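Local coordinates for protein L-lactate dehydrogenase (Trichomonas vaginalis, PDB 4UUN) that probably catalyses the NADH-dependent reduction of pyruvate to lactate and belongs to the malate dehydrogenase type 2 family of NAD-dependent oxidoreductases, at residues Leu154-Gln159 against Glu263-Gly268; His6-Gly11 against Asp81-Val86; Gly11-Ile16 against Leu39-Pro44. All coordinates share one frame; numbering follows the deposited sequence.

How the contacts relate
Contacts 2 and 3 lie side by side in the NAD-binding Rossmann domain, their centres 11 Å apart. They share Gly11, where strand 5-10 gives way to the turn before helix 15-25; strand 5-10 has strand 82-85 on one flank and strand 35-40 on the other. Along the chain, contact 3 falls between the two segments of contact 2, and contact 1 follows both, in the C-terminal alpha/beta part of the protein, its centre 19 Å from that of contact 2 and 25 Å from that of contact 3. The dinucleotide spans the gap: contact 3 holds the adenosine ribose and the diphosphate, Val86 of contact 2 lies by the nicotinamide ribose, and residues 154-159 of contact 1 border the nicotinamide.

Contact 1: residues Leu154-Gln159 against Glu263-Gly268; sequences LSMLDQ and EVLSMG. With NAI (1,4-dihydronicotinamide adenine dinucleotide), chain D.
The side-chain oxygen of Gln159 is gripped twice by one residue of the opposing strand. Ser266 OG donates to Gln159 OE1 over 2.6 Å in the carbonyl plane, while Ser266 N reaches the same Gln159 OE1 over 2.8 Å from a position tilted 28° out of that plane. The other half of the amide is used as well: Gln159 NE2 donates to Val264 O at 3.1 Å. With both ends engaged by residues 264-266, the amide is fixed in its rotation, and its oxygen and nitrogen cannot trade places without losing these bonds. Gln159 reaches this far because CG lies anti to the backbone N (chi1 175°) and the chain runs on extended, spanning from the first turn of helix 156-170 to the backbone of residues 264-266. Ser266 OG has a second partner in Val182 N, which ties strand 177-183 into the same network.

One turn back, Met156 folds over the strand. Its chain bends at chi2 and chi3, carrying SD obliquely across Leu265, 3.9 Å from Leu265 CB, and CE near Leu265 CD2; CG meanwhile rests 3.6 Å from Ser266 O. At the start of the helix Ser155 OG comes within 3.1 Å of Ser266 O, and it is hydrogen-bonded to Ser286 OG on the adjoining strand 284-291.

The cofactor lies beyond the helix start, where Leu157 CD2 approaches NAI C4N, the hydride-carrying carbon, to 3.7 Å. Asp158 OD1 bonds His186 NE2, the predicted proton acceptor. Gln159 thus ties the first turn of helix 156-170 to residues 264-266, while Leu157 and Asp158 of the same turn lie at the cofactor and in the Asp-His pair characteristic of the lactate and malate dehydrogenase active site.

Contact 2: residues His6-Gly11 against Asp81-Val86; sequences HVLITG and DCAFLV. With NAI (1,4-dihydronicotinamide adenine dinucleotide), chain D.
Strands 6-10 and 82-85 run parallel, their axes 4.7 Å apart at an angle of 11°, as neighbouring strands at the middle of the Rossmann sheet. From Leu8 on the ladder is regular: Leu8 N donates to Cys82 O (3.0 Å), Phe84 N to Leu8 O (2.8 Å) and Thr10 N to Phe84 O (3.2 Å). At its start Asp81 bonds both the backbone N and O of His6. Its own N donates to His6 O, which also takes a weak second bond from Cys82 N, and its carboxylate oxygen OD2 accepts from His6 N at 2.8 Å through the anti lone pair, with a nearly straight N-H...O angle of 169°. The other oxygen, Asp81 OD1, makes a salt bridge with Lys120, while the His6 ring bonds His38 through ND1.

Val7, Ile9, Cys82 and Phe84 occupy one face of the sheet, the face covered by helix 15-25. Here Val7 CG1 meets the Phe84 ring at its edge, in plane, 3.8 Å from CE1, and its other methyl, CG2, lies against Cys82 SG. Leu20 and Ile24 of the helix also touch Phe84. On the opposite face Leu8 CB packs 4.0 Å from Ala83 CB, and Thr10 CG2 reaches Leu85 CD2.

At the C-terminal end, next to the cofactor, Leu85 forms the centre of an inverse gamma turn and Val86 CG1 lies close to NAI C5D. Chi1 of 66° sets Thr10 OG1 between its own backbone N and carbonyl carbon, turned toward this bend; it bonds Ala87 N and takes a weak, strongly bent bond from Val86 N at 2.9 Å.

Contact 3: residues Gly11-Ile16 against Leu39-Pro44; sequences GAAGQI and LLDIPP. With NAI (1,4-dihydronicotinamide adenine dinucleotide), chain D.
The glycine-rich turn of the Rossmann fold, Gly11-Ala12-Ala13-Gly14, meets the end of strand 35-40 across the first beta-alpha-beta unit, and Asp41, just past the end of that strand, joins turn and cofactor. Both its carboxylate oxygens face the adenosine ribose: NAI O3B donates to Asp41 OD2 at 2.6 Å and NAI O2B to Asp41 OD1 at a very short 2.5 Å. This two-pronged grip on the ribose diol is backed by main-chain donors. Ala13 N reaches Asp41 OD2 over 3.0 Å and Ile42 N reaches Asp41 OD1 over 2.6 Å, each through the anti lone pair of its oxygen. With one backbone N-H and one ribose hydroxyl on each oxygen, the carboxylate is held against rotation, and these donors would probably favour its ionised form.

The turn itself is a type I beta turn closed by Gly14 N on Gly11 O. Ala12 N gives a nearly straight bond to Leu40 O (176° at the hydrogen), and Ala12 CB packs 3.8 Å from Leu39 CB, so the loop sits directly on the strand end. Gly11 has positive phi, and its CA lies 3.2 Å from the ribose ring oxygen, NAI O4B.

Beyond Gly14 the helix begins, and its first amides point at the diphosphate. Gln15 N bonds NAI O2A, while Ile16 N bonds NAI O2N at 3.2 Å. The extended Gln15 side chain brings NE2 to NAI O1N, and Arg236 holds its OE1. On the adenine side, Ile42 CG2 lies against the bicyclic ring near C5A and C6A. A glycine-rich turn, a helix start facing the diphosphate and an acidic residue gripping the adenosine ribose diol together make up the classic NAD-binding Rossmann motif.

Contact 1: residues Leu154-Gln159 against Glu263-Gly268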
loop_
_atom_site.group_PDB
_atom_site.type_symbol
_atom_site.label_atom_id
_atom_site.label_comp_id
_atom_site.label_asym_id
_atom_site.label_seq_id
_atom_site.Cartn_x
_atom_site.Cartn_y
_atom_site.Cartn_z
ATOM N N LEU B 154 0.889 19.151 2.849
ATOM C CA LEU B 154 1.519 17.999 3.480
ATOM C C LEU B 154 2.984 18.245 3.819
ATOM O O LEU B 154 3.802 18.396 2.924
ATOM C CB LEU B 154 1.430 16.794 2.539
ATOM C CG LEU B 154 1.988 15.483 3.094
ATOM C CD1 LEU B 154 1.174 15.039 4.282
ATOM C CD2 LEU B 154 2.010 14.397 2.000
ATOM N N SER B 155 3.315 18.253 5.103
ATOM C CA SER B 155 4.711 18.356 5.535
ATOM C C SER B 155 5.148 17.154 6.382
ATOM O O SER B 155 6.296 17.088 6.844
ATOM C CB SER B 155 4.929 19.660 6.300
ATOM O OG SER B 155 4.012 19.774 7.368
ATOM N N MET B 156 4.248 16.188 6.556
ATOM C CA MET B 156 4.522 15.045 7.420
ATOM C C MET B 156 5.604 14.092 6.889
ATOM O O MET B 156 6.233 13.378 7.674
ATOM C CB MET B 156 3.223 14.264 7.714
ATOM C CG MET B 156 2.477 14.719 8.984
ATOM S SD MET B 156 3.469 14.735 10.507
ATOM C CE MET B 156 3.845 12.986 10.666
ATOM N N LEU B 157 5.816 14.057 5.571
ATOM C CA LEU B 157 6.884 13.229 5.019
ATOM C C LEU B 157 8.212 13.676 5.606
ATOM O O LEU B 157 9.019 12.871 6.056
ATOM C CB LEU B 157 6.937 13.328 3.495
ATOM C CG LEU B 157 8.091 12.608 2.787
ATOM C CD1 LEU B 157 8.210 11.140 3.201
ATOM C CD2 LEU B 157 7.915 12.715 1.271
ATOM N N ASP B 158 8.418 14.987 5.627
ATOM C CA ASP B 158 9.656 15.547 6.141
ATOM C C ASP B 158 9.785 15.312 7.642
ATOM O O ASP B 158 10.877 15.024 8.129
ATOM C CB ASP B 158 9.724 17.038 5.816
ATOM C CG ASP B 158 9.442 17.319 4.358
ATOM O OD1 ASP B 158 8.246 17.426 3.988
ATOM O OD2 ASP B 158 10.408 17.407 3.579
ATOM N N GLN B 159 8.677 15.414 8.377
ATOM C CA GLN B 159 8.704 15.129 9.810
ATOM C C GLN B 159 9.064 13.674 10.069
ATOM O O GLN B 159 9.849 13.374 10.977
ATOM C CB GLN B 159 7.365 15.456 10.482
ATOM C CG GLN B 159 7.335 15.047 11.976
ATOM C CD GLN B 159 6.100 15.529 12.714
ATOM O OE1 GLN B 159 5.712 16.692 12.605
ATOM N NE2 GLN B 159 5.484 14.640 13.487
ATOM N N GLU B 263 0.481 13.876 20.782
ATOM C CA GLU B 263 0.890 13.834 19.382
ATOM C C GLU B 263 0.972 15.237 18.778
ATOM O O GLU B 263 0.065 16.050 18.957
ATOM C CB GLU B 263 -0.083 12.972 18.577
ATOM C CG GLU B 263 0.332 12.730 17.126
ATOM C CD GLU B 263 -0.536 11.672 16.448
ATOM O OE1 GLU B 263 -1.765 11.683 16.661
ATOM O OE2 GLU B 263 0.009 10.826 15.712
ATOM N N VAL B 264 2.065 15.509 18.060
ATOM C CA VAL B 264 2.252 16.781 17.369
ATOM C C VAL B 264 2.625 16.495 15.923
ATOM O O VAL B 264 3.674 15.911 15.638
ATOM C CB VAL B 264 3.344 17.645 18.033
ATOM C CG1 VAL B 264 3.536 18.963 17.288
ATOM C CG2 VAL B 264 2.990 17.913 19.486
ATOM N N LEU B 265 1.746 16.896 15.012
ATOM C CA LEU B 265 1.975 16.700 13.592
ATOM C C LEU B 265 2.208 18.031 12.892
ATOM O O LEU B 265 1.386 18.940 12.989
ATOM C CB LEU B 265 0.766 16.006 12.962
ATOM C CG LEU B 265 0.330 14.688 13.606
ATOM C CD1 LEU B 265 -0.796 14.067 12.788
ATOM C CD2 LEU B 265 1.487 13.724 13.752
ATOM N N SER B 266 3.320 18.135 12.170
ATOM C CA SER B 266 3.569 19.291 11.322
ATOM C C SER B 266 2.555 19.258 10.184
ATOM O O SER B 266 2.371 18.226 9.544
ATOM C CB SER B 266 4.999 19.260 10.762
ATOM O OG SER B 266 5.962 19.157 11.811
ATOM N N MET B 267 1.875 20.377 9.967
ATOM C CA MET B 267 0.895 20.505 8.899
ATOM C C MET B 267 0.991 21.910 8.321
ATOM O O MET B 267 1.089 22.891 9.073
ATOM C CB MET B 267 -0.527 20.289 9.435
ATOM C CG MET B 267 -0.782 18.917 10.067
ATOM S SD MET B 267 -2.487 18.750 10.675
ATOM C CE MET B 267 -2.727 16.978 10.586
ATOM N N GLY B 268 0.956 22.016 6.995
ATOM C CA GLY B 268 0.826 23.316 6.356
ATOM C C GLY B 268 -0.606 23.813 6.413
ATOM O O GLY B 268 -1.501 23.161 5.893
HETATM P PA NAI D . 3.706 10.355 -11.239
HETATM O O1A NAI D . 4.400 11.084 -12.364
HETATM O O2A NAI D . 3.905 8.865 -11.061
HETATM O O5B NAI D . 2.123 10.638 -11.355
HETATM C C5B NAI D . 1.566 11.946 -11.462
HETATM C C4B NAI D . 0.175 11.829 -12.074
HETATM O O4B NAI D . -0.453 13.112 -12.183
HETATM C C3B NAI D . 0.201 11.244 -13.484
HETATM O O3B NAI D . -0.686 10.122 -13.536
HETATM C C2B NAI D . -0.264 12.371 -14.397
HETATM O O2B NAI D . -0.982 11.920 -15.552
HETATM C C1B NAI D . -1.141 13.154 -13.440
HETATM N N9A NAI D . -1.460 14.547 -13.829
HETATM C C8A NAI D . -0.659 15.470 -14.404
HETATM N N7A NAI D . -1.341 16.637 -14.584
HETATM C C5A NAI D . -2.594 16.461 -14.114
HETATM C C6A NAI D . -3.829 17.274 -13.987
HETATM N N6A NAI D . -3.868 18.559 -14.418
HETATM N N1A NAI D . -4.917 16.686 -13.427
HETATM C C2A NAI D . -4.906 15.406 -12.986
HETATM N N3A NAI D . -3.819 14.614 -13.080
HETATM C C4A NAI D . -2.665 15.074 -13.625
HETATM O O3 NAI D . 4.110 11.087 -9.864
HETATM P PN NAI D . 4.032 10.675 -8.309
HETATM O O1N NAI D . 5.292 9.918 -7.944
HETATM O O2N NAI D . 2.671 10.069 -8.052
HETATM O O5D NAI D . 4.099 12.117 -7.596
HETATM C C5D NAI D . 3.087 13.068 -7.888
HETATM C C4D NAI D . 3.405 14.405 -7.237
HETATM O O4D NAI D . 3.464 14.331 -5.809
HETATM C C3D NAI D . 4.750 14.951 -7.675
HETATM O O3D NAI D . 4.630 15.637 -8.930
HETATM C C2D NAI D . 5.133 15.862 -6.527
HETATM O O2D NAI D . 4.744 17.192 -6.862
HETATM C C1D NAI D . 4.307 15.387 -5.329
HETATM N N1N NAI D . 5.105 14.960 -4.158
HETATM C C2N NAI D . 4.839 15.543 -2.986
HETATM C C3N NAI D . 5.504 15.242 -1.803
HETATM C C7N NAI D . 5.156 15.928 -0.491
HETATM O O7N NAI D . 5.369 15.488 0.630
HETATM N N7N NAI D . 4.551 17.136 -0.527
HETATM C C4N NAI D . 6.582 14.190 -1.808
HETATM C C5N NAI D . 6.786 13.613 -3.133
HETATM C C6N NAI D . 6.046 14.012 -4.247
#

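Contact 2: residues His6-Gly11 against Asp81-Val86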
loop_
_atom_site.group_PDB
_atom_site.type_symbol
_atom_site.label_atom_id
_atom_site.label_comp_id
_atom_site.label_asym_id
_atom_site.label_seq_id
_atom_site.Cartn_x
_atom_site.Cartn_y
_atom_site.Cartn_z
ATOM N N HIS B 6 -17.071 10.274 0.126
ATOM C CA HIS B 6 -16.545 10.468 -1.220
ATOM C C HIS B 6 -15.164 11.117 -1.181
ATOM O O HIS B 6 -14.988 12.214 -0.645
ATOM C CB HIS B 6 -17.548 11.259 -2.067
ATOM C CG HIS B 6 -18.754 10.457 -2.444
ATOM N ND1 HIS B 6 -19.028 10.088 -3.744
ATOM C CD2 HIS B 6 -19.733 9.907 -1.686
ATOM C CE1 HIS B 6 -20.132 9.365 -3.774
ATOM N NE2 HIS B 6 -20.581 9.240 -2.538
ATOM N N VAL B 7 -14.192 10.409 -1.750
ATOM C CA VAL B 7 -12.779 10.764 -1.648
ATOM C C VAL B 7 -12.184 10.966 -3.035
ATOM O O VAL B 7 -12.193 10.045 -3.849
ATOM C CB VAL B 7 -11.988 9.625 -0.953
ATOM C CG1 VAL B 7 -10.484 9.949 -0.865
ATOM C CG2 VAL B 7 -12.555 9.346 0.434
ATOM N N LEU B 8 -11.660 12.164 -3.293
ATOM C CA LEU B 8 -10.989 12.475 -4.559
ATOM C C LEU B 8 -9.474 12.276 -4.468
ATOM O O LEU B 8 -8.837 12.723 -3.512
ATOM C CB LEU B 8 -11.268 13.926 -4.975
ATOM C CG LEU B 8 -10.450 14.489 -6.151
ATOM C CD1 LEU B 8 -10.747 13.757 -7.456
ATOM C CD2 LEU B 8 -10.720 15.981 -6.307
ATOM N N ILE B 9 -8.915 11.626 -5.490
ATOM C CA ILE B 9 -7.474 11.576 -5.713
ATOM C C ILE B 9 -7.180 12.084 -7.131
ATOM O O ILE B 9 -7.635 11.486 -8.109
ATOM C CB ILE B 9 -6.929 10.130 -5.586
ATOM C CG1 ILE B 9 -7.259 9.527 -4.220
ATOM C CG2 ILE B 9 -5.415 10.098 -5.803
ATOM C CD1 ILE B 9 -7.010 8.006 -4.143
ATOM N N THR B 10 -6.426 13.180 -7.242
ATOM C CA THR B 10 -5.984 13.681 -8.549
ATOM C C THR B 10 -4.669 13.019 -8.909
ATOM O O THR B 10 -3.974 12.503 -8.036
ATOM C CB THR B 10 -5.784 15.216 -8.570
ATOM O OG1 THR B 10 -4.696 15.581 -7.712
ATOM C CG2 THR B 10 -7.050 15.943 -8.141
ATOM N N GLY B 11 -4.316 13.050 -10.191
ATOM C CA GLY B 11 -3.167 12.308 -10.682
ATOM C C GLY B 11 -3.266 10.841 -10.281
ATOM O O GLY B 11 -2.267 10.188 -9.989
ATOM N N ASP B 81 -16.111 14.567 0.034
ATOM C CA ASP B 81 -15.889 14.867 1.440
ATOM C C ASP B 81 -14.430 15.248 1.734
ATOM O O ASP B 81 -14.164 16.008 2.657
ATOM C CB ASP B 81 -16.279 13.664 2.299
ATOM C CG ASP B 81 -17.767 13.356 2.231
ATOM O OD1 ASP B 81 -18.544 14.124 2.829
ATOM O OD2 ASP B 81 -18.150 12.355 1.587
ATOM N N CYS B 82 -13.488 14.691 0.977
ATOM C CA CYS B 82 -12.091 15.114 1.087
ATOM C C CYS B 82 -11.355 14.887 -0.225
ATOM O O CYS B 82 -11.873 14.231 -1.138
ATOM C CB CYS B 82 -11.372 14.412 2.248
ATOM S SG CYS B 82 -11.174 12.618 2.053
ATOM N N ALA B 83 -10.159 15.460 -0.331
ATOM C CA ALA B 83 -9.390 15.381 -1.565
ATOM C C ALA B 83 -7.899 15.306 -1.298
ATOM O O ALA B 83 -7.372 16.006 -0.420
ATOM C CB ALA B 83 -9.693 16.575 -2.449
ATOM N N PHE B 84 -7.237 14.448 -2.067
ATOM C CA PHE B 84 -5.789 14.356 -2.085
ATOM C C PHE B 84 -5.329 14.944 -3.419
ATOM O O PHE B 84 -5.433 14.289 -4.463
ATOM C CB PHE B 84 -5.341 12.892 -1.957
ATOM C CG PHE B 84 -5.689 12.257 -0.631
ATOM C CD1 PHE B 84 -6.946 11.716 -0.407
ATOM C CD2 PHE B 84 -4.749 12.187 0.386
ATOM C CE1 PHE B 84 -7.258 11.133 0.805
ATOM C CE2 PHE B 84 -5.056 11.607 1.601
ATOM C CZ PHE B 84 -6.306 11.079 1.815
ATOM N N LEU B 85 -4.864 16.191 -3.392
ATOM C CA LEU B 85 -4.428 16.863 -4.612
ATOM C C LEU B 85 -2.967 16.532 -4.885
ATOM O O LEU B 85 -2.052 17.273 -4.498
ATOM C CB LEU B 85 -4.635 18.374 -4.517
ATOM C CG LEU B 85 -6.058 18.846 -4.203
ATOM C CD1 LEU B 85 -6.127 20.368 -4.276
ATOM C CD2 LEU B 85 -7.081 18.224 -5.145
ATOM N N VAL B 86 -2.769 15.414 -5.573
ATOM C CA VAL B 86 -1.443 14.872 -5.835
ATOM C C VAL B 86 -0.863 15.417 -7.133
ATOM O O VAL B 86 0.331 15.696 -7.226
ATOM C CB VAL B 86 -1.518 13.326 -5.910
ATOM C CG1 VAL B 86 -0.174 12.727 -6.265
ATOM C CG2 VAL B 86 -2.035 12.759 -4.590
HETATM P PA NAI D . 3.706 10.355 -11.239
HETATM O O1A NAI D . 4.400 11.084 -12.364
HETATM O O2A NAI D . 3.905 8.865 -11.061
HETATM O O5B NAI D . 2.123 10.638 -11.355
HETATM C C5B NAI D . 1.566 11.946 -11.462
HETATM C C4B NAI D . 0.175 11.829 -12.074
HETATM O O4B NAI D . -0.453 13.112 -12.183
HETATM C C3B NAI D . 0.201 11.244 -13.484
HETATM O O3B NAI D . -0.686 10.122 -13.536
HETATM C C2B NAI D . -0.264 12.371 -14.397
HETATM O O2B NAI D . -0.982 11.920 -15.552
HETATM C C1B NAI D . -1.141 13.154 -13.440
HETATM N N9A NAI D . -1.460 14.547 -13.829
HETATM C C8A NAI D . -0.659 15.470 -14.404
HETATM N N7A NAI D . -1.341 16.637 -14.584
HETATM C C5A NAI D . -2.594 16.461 -14.114
HETATM C C6A NAI D . -3.829 17.274 -13.987
HETATM N N6A NAI D . -3.868 18.559 -14.418
HETATM N N1A NAI D . -4.917 16.686 -13.427
HETATM C C2A NAI D . -4.906 15.406 -12.986
HETATM N N3A NAI D . -3.819 14.614 -13.080
HETATM C C4A NAI D . -2.665 15.074 -13.625
HETATM O O3 NAI D . 4.110 11.087 -9.864
HETATM P PN NAI D . 4.032 10.675 -8.309
HETATM O O1N NAI D . 5.292 9.918 -7.944
HETATM O O2N NAI D . 2.671 10.069 -8.052
HETATM O O5D NAI D . 4.099 12.117 -7.596
HETATM C C5D NAI D . 3.087 13.068 -7.888
HETATM C C4D NAI D . 3.405 14.405 -7.237
HETATM O O4D NAI D . 3.464 14.331 -5.809
HETATM C C3D NAI D . 4.750 14.951 -7.675
HETATM O O3D NAI D . 4.630 15.637 -8.930
HETATM C C2D NAI D . 5.133 15.862 -6.527
HETATM O O2D NAI D . 4.744 17.192 -6.862
HETATM C C1D NAI D . 4.307 15.387 -5.329
HETATM N N1N NAI D . 5.105 14.960 -4.158
HETATM C C2N NAI D . 4.839 15.543 -2.986
HETATM C C3N NAI D . 5.504 15.242 -1.803
HETATM C C7N NAI D . 5.156 15.928 -0.491
HETATM O O7N NAI D . 5.369 15.488 0.630
HETATM N N7N NAI D . 4.551 17.136 -0.527
HETATM C C4N NAI D . 6.582 14.190 -1.808
HETATM C C5N NAI D . 6.786 13.613 -3.133
HETATM C C6N NAI D . 6.046 14.012 -4.247
#

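Contact 3: residues Gly11-Ile16 against Leu39-Pro44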
loop_
_atom_site.group_PDB
_atom_site.type_symbol
_atom_site.label_atom_id
_atom_site.label_comp_id
_atom_site.label_asym_id
_atom_site.label_seq_id
_atom_site.Cartn_x
_atom_site.Cartn_y
_atom_site.Cartn_z
ATOM N N GLY B 11 -4.316 13.050 -10.191
ATOM C CA GLY B 11 -3.167 12.308 -10.682
ATOM C C GLY B 11 -3.266 10.841 -10.281
ATOM O O GLY B 11 -2.267 10.188 -9.989
ATOM N N ALA B 12 -4.491 10.329 -10.276
ATOM C CA ALA B 12 -4.787 9.023 -9.685
ATOM C C ALA B 12 -4.031 7.857 -10.317
ATOM O O ALA B 12 -3.855 6.834 -9.675
ATOM C CB ALA B 12 -6.292 8.750 -9.720
ATOM N N ALA B 13 -3.581 8.005 -11.559
ATOM C CA ALA B 13 -2.925 6.901 -12.261
ATOM C C ALA B 13 -1.413 6.817 -12.027
ATOM O O ALA B 13 -0.759 5.911 -12.537
ATOM C CB ALA B 13 -3.209 6.990 -13.745
ATOM N N GLY B 14 -0.858 7.757 -11.273
ATOM C CA GLY B 14 0.566 7.751 -10.984
ATOM C C GLY B 14 0.912 6.808 -9.849
ATOM O O GLY B 14 0.040 6.098 -9.356
ATOM N N GLN B 15 2.179 6.818 -9.432
ATOM C CA GLN B 15 2.673 5.945 -8.365
ATOM C C GLN B 15 1.917 6.137 -7.058
ATOM O O GLN B 15 1.486 5.177 -6.414
ATOM C CB GLN B 15 4.143 6.241 -8.068
ATOM C CG GLN B 15 5.138 5.870 -9.144
ATOM C CD GLN B 15 6.570 6.123 -8.687
ATOM O OE1 GLN B 15 7.384 5.204 -8.616
ATOM N NE2 GLN B 15 6.875 7.375 -8.358
ATOM N N ILE B 16 1.799 7.389 -6.643
ATOM C CA ILE B 16 1.167 7.698 -5.378
ATOM C C ILE B 16 -0.316 7.329 -5.404
ATOM O O ILE B 16 -0.820 6.722 -4.452
ATOM C CB ILE B 16 1.389 9.180 -5.015
ATOM C CG1 ILE B 16 2.843 9.377 -4.552
ATOM C CG2 ILE B 16 0.426 9.637 -3.925
ATOM C CD1 ILE B 16 3.255 10.842 -4.370
ATOM N N LEU B 39 -11.536 9.274 -9.045
ATOM C CA LEU B 39 -10.173 9.095 -9.526
ATOM C C LEU B 39 -9.951 9.927 -10.792
ATOM O O LEU B 39 -10.458 9.588 -11.865
ATOM C CB LEU B 39 -9.925 7.603 -9.774
ATOM C CG LEU B 39 -10.135 6.695 -8.550
ATOM C CD1 LEU B 39 -10.141 5.229 -8.962
ATOM C CD2 LEU B 39 -9.078 6.925 -7.472
ATOM N N LEU B 40 -9.210 11.032 -10.651
ATOM C CA LEU B 40 -9.012 11.992 -11.738
ATOM C C LEU B 40 -7.606 11.926 -12.324
ATOM O O LEU B 40 -6.615 11.952 -11.592
ATOM C CB LEU B 40 -9.274 13.424 -11.238
ATOM C CG LEU B 40 -9.104 14.573 -12.249
ATOM C CD1 LEU B 40 -10.158 14.510 -13.348
ATOM C CD2 LEU B 40 -9.149 15.932 -11.561
ATOM N N ASP B 41 -7.517 11.852 -13.646
ATOM C CA ASP B 41 -6.231 12.025 -14.318
ATOM C C ASP B 41 -6.451 12.635 -15.705
ATOM O O ASP B 41 -7.548 13.105 -16.009
ATOM C CB ASP B 41 -5.460 10.702 -14.386
ATOM C CG ASP B 41 -3.949 10.901 -14.308
ATOM O OD1 ASP B 41 -3.422 11.742 -15.065
ATOM O OD2 ASP B 41 -3.285 10.231 -13.478
ATOM N N ILE B 42 -5.404 12.661 -16.525
ATOM C CA ILE B 42 -5.498 13.245 -17.866
ATOM C C ILE B 42 -5.592 12.153 -18.938
ATOM O O ILE B 42 -5.190 11.015 -18.704
ATOM C CB ILE B 42 -4.302 14.173 -18.157
ATOM C CG1 ILE B 42 -2.980 13.435 -17.943
ATOM C CG2 ILE B 42 -4.367 15.397 -17.262
ATOM C CD1 ILE B 42 -1.778 14.159 -18.521
ATOM N N PRO B 43 -6.118 12.497 -20.130
ATOM C CA PRO B 43 -6.358 11.498 -21.178
ATOM C C PRO B 43 -5.181 10.574 -21.529
ATOM O O PRO B 43 -5.424 9.390 -21.746
ATOM C CB PRO B 43 -6.767 12.356 -22.381
ATOM C CG PRO B 43 -7.427 13.527 -21.765
ATOM C CD PRO B 43 -6.618 13.825 -20.533
ATOM N N PRO B 44 -3.942 11.091 -21.585
ATOM C CA PRO B 44 -2.815 10.194 -21.872
ATOM C C PRO B 44 -2.675 9.066 -20.847
ATOM O O PRO B 44 -2.121 8.013 -21.158
ATOM C CB PRO B 44 -1.594 11.117 -21.777
ATOM C CG PRO B 44 -2.114 12.484 -21.995
ATOM C CD PRO B 44 -3.509 12.493 -21.447
HETATM P PA NAI D . 3.706 10.355 -11.239
HETATM O O1A NAI D . 4.400 11.084 -12.364
HETATM O O2A NAI D . 3.905 8.865 -11.061
HETATM O O5B NAI D . 2.123 10.638 -11.355
HETATM C C5B NAI D . 1.566 11.946 -11.462
HETATM C C4B NAI D . 0.175 11.829 -12.074
HETATM O O4B NAI D . -0.453 13.112 -12.183
HETATM C C3B NAI D . 0.201 11.244 -13.484
HETATM O O3B NAI D . -0.686 10.122 -13.536
HETATM C C2B NAI D . -0.264 12.371 -14.397
HETATM O O2B NAI D . -0.982 11.920 -15.552
HETATM C C1B NAI D . -1.141 13.154 -13.440
HETATM N N9A NAI D . -1.460 14.547 -13.829
HETATM C C8A NAI D . -0.659 15.470 -14.404
HETATM N N7A NAI D . -1.341 16.637 -14.584
HETATM C C5A NAI D . -2.594 16.461 -14.114
HETATM C C6A NAI D . -3.829 17.274 -13.987
HETATM N N6A NAI D . -3.868 18.559 -14.418
HETATM N N1A NAI D . -4.917 16.686 -13.427
HETATM C C2A NAI D . -4.906 15.406 -12.986
HETATM N N3A NAI D . -3.819 14.614 -13.080
HETATM C C4A NAI D . -2.665 15.074 -13.625
HETATM O O3 NAI D . 4.110 11.087 -9.864
HETATM P PN NAI D . 4.032 10.675 -8.309
HETATM O O1N NAI D . 5.292 9.918 -7.944
HETATM O O2N NAI D . 2.671 10.069 -8.052
HETATM O O5D NAI D . 4.099 12.117 -7.596
HETATM C C5D NAI D . 3.087 13.068 -7.888
HETATM C C4D NAI D . 3.405 14.405 -7.237
HETATM O O4D NAI D . 3.464 14.331 -5.809
HETATM C C3D NAI D . 4.750 14.951 -7.675
HETATM O O3D NAI D . 4.630 15.637 -8.930
HETATM C C2D NAI D . 5.133 15.862 -6.527
HETATM O O2D NAI D . 4.744 17.192 -6.862
HETATM C C1D NAI D . 4.307 15.387 -5.329
HETATM N N1N NAI D . 5.105 14.960 -4.158
HETATM C C2N NAI D . 4.839 15.543 -2.986
HETATM C C3N NAI D . 5.504 15.242 -1.803
HETATM C C7N NAI D . 5.156 15.928 -0.491
HETATM O O7N NAI D . 5.369 15.488 0.630
HETATM N N7N NAI D . 4.551 17.136 -0.527
HETATM C C4N NAI D . 6.582 14.190 -1.808
HETATM C C5N NAI D . 6.786 13.613 -3.133
HETATM C C6N NAI D . 6.046 14.012 -4.247
#